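Long-range contact in putative enoyl-CoA hydratase (Streptomyces avermitilis, PDB 3GKB), which probably acts on acyl-CoA thioesters as a crotonase-family enoyl-CoA hydratase or isomerase, its exact substrate and reaction being unknown: residues 37-50 with 94-107. Sequence-based numbering, arbitrary orientation.
Sequences MRELRTVLTTLADD and VFQAVGELIRHQPQ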
loop_
_atom_site.group_PDB
_atom_site.type_symbol
_atom_site.label_atom_id
_atom_site.label_comp_id
_atom_site.label_asym_id
_atom_site.label_seq_id
_atom_site.Cartn_x
_atom_site.Cartn_y
_atom_site.Cartn_z
ATOM N N MET B 37 -25.905 -17.333 3.424
ATOM C CA MET B 37 -24.861 -17.803 2.517
ATOM C C MET B 37 -25.489 -18.380 1.234
ATOM O O MET B 37 -25.018 -18.134 0.125
ATOM C CB MET B 37 -23.978 -18.846 3.224
ATOM C CG MET B 37 -23.077 -18.281 4.333
ATOM S SD MET B 37 -22.193 -19.437 5.417
ATOM C CE MET B 37 -20.967 -20.048 4.280
ATOM N N ARG B 38 -26.571 -19.140 1.401
ATOM C CA ARG B 38 -27.252 -19.738 0.255
ATOM C C ARG B 38 -27.980 -18.674 -0.564
ATOM O O ARG B 38 -27.929 -18.700 -1.802
ATOM C CB ARG B 38 -28.212 -20.838 0.756
ATOM C CG ARG B 38 -29.014 -21.527 -0.293
ATOM C CD ARG B 38 -29.629 -22.805 0.308
ATOM N NE ARG B 38 -30.703 -22.536 1.267
ATOM C CZ ARG B 38 -30.614 -22.546 2.605
ATOM N NH1 ARG B 38 -29.469 -22.810 3.247
ATOM N NH2 ARG B 38 -31.707 -22.291 3.319
ATOM N N GLU B 39 -28.622 -17.725 0.118
ATOM C CA GLU B 39 -29.391 -16.686 -0.566
ATOM C C GLU B 39 -28.458 -15.727 -1.319
ATOM O O GLU B 39 -28.788 -15.293 -2.420
ATOM C CB GLU B 39 -30.317 -15.923 0.396
ATOM C CG GLU B 39 -31.479 -16.762 0.918
ATOM C CD GLU B 39 -32.446 -15.994 1.789
ATOM O OE1 GLU B 39 -32.125 -14.882 2.269
ATOM O OE2 GLU B 39 -33.555 -16.531 2.023
ATOM N N LEU B 40 -27.313 -15.395 -0.720
ATOM C CA LEU B 40 -26.299 -14.594 -1.407
ATOM C C LEU B 40 -25.829 -15.277 -2.700
ATOM O O LEU B 40 -25.696 -14.633 -3.757
ATOM C CB LEU B 40 -25.084 -14.345 -0.492
ATOM C CG LEU B 40 -25.250 -13.244 0.532
ATOM C CD1 LEU B 40 -24.181 -13.382 1.616
ATOM C CD2 LEU B 40 -25.169 -11.846 -0.163
ATOM N N ARG B 41 -25.569 -16.575 -2.633
ATOM C CA ARG B 41 -25.158 -17.308 -3.821
ATOM C C ARG B 41 -26.226 -17.238 -4.905
ATOM O O ARG B 41 -25.927 -16.955 -6.072
ATOM C CB ARG B 41 -24.857 -18.768 -3.482
ATOM C CG ARG B 41 -24.159 -19.480 -4.631
ATOM C CD ARG B 41 -23.524 -20.799 -4.204
ATOM N NE ARG B 41 -24.574 -21.821 -4.153
ATOM C CZ ARG B 41 -24.988 -22.479 -3.064
ATOM N NH1 ARG B 41 -24.454 -22.257 -1.870
ATOM N NH2 ARG B 41 -25.957 -23.385 -3.165
ATOM N N THR B 42 -27.472 -17.495 -4.521
ATOM C CA THR B 42 -28.591 -17.434 -5.475
ATOM C C THR B 42 -28.720 -16.072 -6.142
ATOM O O THR B 42 -28.805 -15.982 -7.381
ATOM C CB THR B 42 -29.934 -17.818 -4.802
ATOM O OG1 THR B 42 -29.815 -19.127 -4.237
ATOM C CG2 THR B 42 -31.069 -17.809 -5.820
ATOM N N VAL B 43 -28.713 -15.012 -5.337
ATOM C CA VAL B 43 -28.908 -13.678 -5.876
ATOM C C VAL B 43 -27.735 -13.250 -6.755
ATOM O O VAL B 43 -27.958 -12.754 -7.858
ATOM C CB VAL B 43 -29.163 -12.635 -4.785
ATOM C CG1 VAL B 43 -29.172 -11.226 -5.398
ATOM C CG2 VAL B 43 -30.476 -12.894 -4.133
ATOM N N LEU B 44 -26.504 -13.485 -6.310
ATOM C CA LEU B 44 -25.361 -13.081 -7.114
ATOM C C LEU B 44 -25.209 -13.909 -8.390
ATOM O O LEU B 44 -24.851 -13.381 -9.430
ATOM C CB LEU B 44 -24.069 -13.071 -6.293
ATOM C CG LEU B 44 -23.985 -11.977 -5.220
ATOM C CD1 LEU B 44 -22.725 -12.156 -4.376
ATOM C CD2 LEU B 44 -24.018 -10.560 -5.824
ATOM N N THR B 45 -25.495 -15.197 -8.311
ATOM C CA THR B 45 -25.416 -16.058 -9.492
ATOM C C THR B 45 -26.457 -15.611 -10.529
ATOM O O THR B 45 -26.124 -15.480 -11.715
ATOM C CB THR B 45 -25.593 -17.548 -9.090
ATOM O OG1 THR B 45 -24.492 -17.912 -8.239
ATOM C CG2 THR B 45 -25.567 -18.457 -10.302
ATOM N N THR B 46 -27.675 -15.306 -10.080
ATOM C CA THR B 46 -28.721 -14.792 -10.960
ATOM C C THR B 46 -28.325 -13.449 -11.580
ATOM O O THR B 46 -28.516 -13.221 -12.769
ATOM C CB THR B 46 -30.043 -14.609 -10.232
ATOM O OG1 THR B 46 -30.452 -15.854 -9.618
ATOM C CG2 THR B 46 -31.112 -14.091 -11.191
ATOM N N LEU B 47 -27.793 -12.548 -10.770
ATOM C CA LEU B 47 -27.371 -11.248 -11.302
ATOM C C LEU B 47 -26.243 -11.351 -12.309
ATOM O O LEU B 47 -26.234 -10.586 -13.281
ATOM C CB LEU B 47 -27.003 -10.267 -10.180
ATOM C CG LEU B 47 -28.176 -9.711 -9.363
ATOM C CD1 LEU B 47 -27.690 -9.046 -8.056
ATOM C CD2 LEU B 47 -28.991 -8.728 -10.241
ATOM N N ALA B 48 -25.316 -12.299 -12.108
ATOM C CA ALA B 48 -24.181 -12.454 -13.003
ATOM C C ALA B 48 -24.664 -12.732 -14.438
ATOM O O ALA B 48 -23.959 -12.423 -15.384
ATOM C CB ALA B 48 -23.212 -13.578 -12.528
ATOM N N ASP B 49 -25.859 -13.303 -14.576
ATOM C CA ASP B 49 -26.431 -13.586 -15.904
ATOM C C ASP B 49 -27.463 -12.556 -16.376
ATOM O O ASP B 49 -28.121 -12.764 -17.392
ATOM C CB ASP B 49 -27.018 -15.007 -15.927
ATOM C CG ASP B 49 -25.921 -16.091 -15.999
ATOM O OD1 ASP B 49 -24.724 -15.766 -16.155
ATOM O OD2 ASP B 49 -26.245 -17.283 -15.917
ATOM N N ASP B 50 -27.579 -11.442 -15.658
ATOM C CA ASP B 50 -28.533 -10.378 -15.985
ATOM C C ASP B 50 -27.817 -9.223 -16.678
ATOM O O ASP B 50 -27.157 -8.394 -16.037
ATOM C CB ASP B 50 -29.231 -9.901 -14.715
ATOM C CG ASP B 50 -30.428 -8.979 -14.988
ATOM O OD1 ASP B 50 -30.534 -8.385 -16.092
ATOM O OD2 ASP B 50 -31.246 -8.835 -14.057
ATOM N N VAL B 94 -15.865 -23.378 2.334
ATOM C CA VAL B 94 -17.272 -22.939 2.350
ATOM C C VAL B 94 -17.439 -21.454 2.744
ATOM O O VAL B 94 -18.309 -20.765 2.248
ATOM C CB VAL B 94 -18.148 -23.887 3.243
ATOM C CG1 VAL B 94 -17.893 -23.659 4.734
ATOM C CG2 VAL B 94 -19.613 -23.709 2.923
ATOM N N PHE B 95 -16.555 -20.962 3.623
ATOM C CA PHE B 95 -16.580 -19.578 4.039
ATOM C C PHE B 95 -15.916 -18.636 3.050
ATOM O O PHE B 95 -16.440 -17.542 2.761
ATOM C CB PHE B 95 -15.972 -19.482 5.424
ATOM C CG PHE B 95 -16.737 -20.280 6.427
ATOM C CD1 PHE B 95 -18.022 -19.873 6.794
ATOM C CD2 PHE B 95 -16.242 -21.469 6.927
ATOM C CE1 PHE B 95 -18.774 -20.620 7.687
ATOM C CE2 PHE B 95 -17.002 -22.228 7.824
ATOM C CZ PHE B 95 -18.263 -21.795 8.203
ATOM N N GLN B 96 -14.754 -19.047 2.545
ATOM C CA GLN B 96 -14.073 -18.319 1.479
ATOM C C GLN B 96 -14.961 -18.185 0.249
ATOM O O GLN B 96 -14.844 -17.216 -0.481
ATOM C CB GLN B 96 -12.765 -19.019 1.109
ATOM C CG GLN B 96 -11.737 -19.039 2.250
ATOM C CD GLN B 96 -10.555 -19.965 1.980
ATOM O OE1 GLN B 96 -10.654 -20.904 1.164
ATOM N NE2 GLN B 96 -9.436 -19.727 2.679
ATOM N N ALA B 97 -15.890 -19.125 0.045
ATOM C CA ALA B 97 -16.758 -19.085 -1.138
ATOM C C ALA B 97 -17.599 -17.810 -1.228
ATOM O O ALA B 97 -17.872 -17.365 -2.343
ATOM C CB ALA B 97 -17.662 -20.305 -1.188
ATOM N N VAL B 98 -17.952 -17.197 -0.091
ATOM C CA VAL B 98 -18.712 -15.929 -0.087
ATOM C C VAL B 98 -17.895 -14.785 -0.697
ATOM O O VAL B 98 -18.277 -14.170 -1.711
ATOM C CB VAL B 98 -19.131 -15.522 1.359
ATOM C CG1 VAL B 98 -19.867 -14.171 1.361
ATOM C CG2 VAL B 98 -19.916 -16.645 2.026
ATOM N N GLY B 99 -16.737 -14.496 -0.087
ATOM C CA GLY B 99 -15.856 -13.465 -0.639
ATOM C C GLY B 99 -15.385 -13.770 -2.061
ATOM O O GLY B 99 -15.298 -12.881 -2.906
ATOM N N GLU B 100 -15.116 -15.030 -2.355
ATOM C CA GLU B 100 -14.680 -15.386 -3.696
ATOM C C GLU B 100 -15.768 -15.174 -4.740
ATOM O O GLU B 100 -15.476 -14.755 -5.852
ATOM C CB GLU B 100 -14.091 -16.807 -3.727
ATOM C CG GLU B 100 -12.753 -16.877 -2.964
ATOM C CD GLU B 100 -11.737 -15.878 -3.490
ATOM O OE1 GLU B 100 -11.152 -16.089 -4.586
ATOM O OE2 GLU B 100 -11.542 -14.850 -2.805
ATOM N N LEU B 101 -17.035 -15.407 -4.384
ATOM C CA LEU B 101 -18.145 -15.084 -5.318
ATOM C C LEU B 101 -18.172 -13.568 -5.602
ATOM O O LEU B 101 -18.207 -13.130 -6.747
ATOM C CB LEU B 101 -19.456 -15.553 -4.719
ATOM C CG LEU B 101 -20.717 -15.481 -5.584
ATOM C CD1 LEU B 101 -20.573 -16.345 -6.818
ATOM C CD2 LEU B 101 -21.868 -15.912 -4.691
ATOM N N ILE B 102 -18.089 -12.767 -4.547
ATOM C CA ILE B 102 -18.059 -11.296 -4.685
ATOM C C ILE B 102 -16.861 -10.834 -5.546
ATOM O O ILE B 102 -17.003 -9.990 -6.458
ATOM C CB ILE B 102 -18.023 -10.606 -3.290
ATOM C CG1 ILE B 102 -19.327 -10.849 -2.526
ATOM C CG2 ILE B 102 -17.785 -9.102 -3.441
ATOM C CD1 ILE B 102 -19.265 -10.603 -1.002
ATOM N N ARG B 103 -15.683 -11.350 -5.242
ATOM C CA ARG B 103 -14.457 -10.915 -5.938
ATOM C C ARG B 103 -14.513 -11.174 -7.454
ATOM O O ARG B 103 -13.896 -10.453 -8.214
ATOM C CB ARG B 103 -13.221 -11.656 -5.419
ATOM C CG ARG B 103 -12.655 -11.144 -4.102
ATOM C CD ARG B 103 -11.129 -11.274 -4.045
ATOM N NE ARG B 103 -10.667 -12.612 -4.367
ATOM C CZ ARG B 103 -9.710 -12.938 -5.238
ATOM N NH1 ARG B 103 -9.403 -14.224 -5.420
ATOM N NH2 ARG B 103 -9.024 -12.019 -5.900
ATOM N N HIS B 104 -15.221 -12.229 -7.865
ATOM C CA HIS B 104 -15.311 -12.609 -9.287
ATOM C C HIS B 104 -16.607 -12.178 -9.999
ATOM O O HIS B 104 -16.841 -12.532 -11.172
ATOM C CB HIS B 104 -15.063 -14.110 -9.404
ATOM C CG HIS B 104 -13.688 -14.501 -8.969
ATOM N ND1 HIS B 104 -13.420 -14.979 -7.708
ATOM C CD2 HIS B 104 -12.502 -14.453 -9.621
ATOM C CE1 HIS B 104 -12.123 -15.227 -7.607
ATOM N NE2 HIS B 104 -11.545 -14.920 -8.756
ATOM N N GLN B 105 -17.424 -11.383 -9.312
ATOM C CA GLN B 105 -18.711 -10.924 -9.859
ATOM C C GLN B 105 -18.450 -10.058 -11.107
ATOM O O GLN B 105 -17.499 -9.243 -11.129
ATOM C CB GLN B 105 -19.483 -10.156 -8.790
ATOM C CG GLN B 105 -20.972 -9.842 -9.101
ATOM C CD GLN B 105 -21.866 -11.081 -9.093
ATOM O OE1 GLN B 105 -21.570 -12.088 -8.432
ATOM N NE2 GLN B 105 -22.974 -11.011 -9.829
ATOM N N PRO B 106 -19.248 -10.251 -12.182
ATOM C CA PRO B 106 -19.029 -9.433 -13.384
ATOM C C PRO B 106 -19.359 -7.949 -13.187
ATOM O O PRO B 106 -18.630 -7.095 -13.681
ATOM C CB PRO B 106 -19.952 -10.053 -14.444
ATOM C CG PRO B 106 -20.725 -11.079 -13.797
ATOM C CD PRO B 106 -20.128 -11.400 -12.445
ATOM N N GLN B 107 -20.467 -7.652 -12.513
ATOM C CA GLN B 107 -20.859 -6.278 -12.183
ATOM C C GLN B 107 -19.816 -5.628 -11.280
ATOM O O GLN B 107 -19.133 -6.301 -10.528
ATOM C CB GLN B 107 -22.195 -6.246 -11.426
ATOM C CG GLN B 107 -23.431 -6.507 -12.275
ATOM C CD GLN B 107 -23.725 -8.006 -12.494
ATOM O OE1 GLN B 107 -23.114 -8.865 -11.874
ATOM N NE2 GLN B 107 -24.672 -8.304 -13.386
#
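Two nearly parallel helices of the crotonase fold pack through M37, L40 and L44 against V98, L101 and I102, the axes of 37-48 and 96-103 coming within 10.6 Å at an angle of 17°. L101, with CG anti to its own N (chi1 -173°), sends CD2 to 3.7 Å from R41 CA, while L44 CD1 settles beside that same methyl and I102 CG1. At the N-terminal end the M37 chain bends at chi3, carrying CE to 3.9 Å from F95 CD1 and on to V94 and V98; M37 SD, 5.3 Å from the F95 ring centroid, makes an oblique Met-aromatic contact. Each helix leads into a parallel strand of the main sheet, 55-60 and 108-113, and at this exit Q105 and Q107 bond to the carbonyls of L44 and L47. Q105 NE2 donates to L44 O at 3.0 Å, nearly straight (166°), and the carbonyl also receives A48 N from its opposite face. The same NE2 gives its other hydrogen to Q107 OE1 (3.0 Å); Q107 NE2 in turn reaches L47 O at 2.8 Å from above the carbonyl plane, and V53 O besides. A leucine in place of Q105 would probably leave L44 O with A48 N alone of these two donors, and Q107 OE1 without its mate. Alongside, P106 CG rests 3.7 Å from A48 CB.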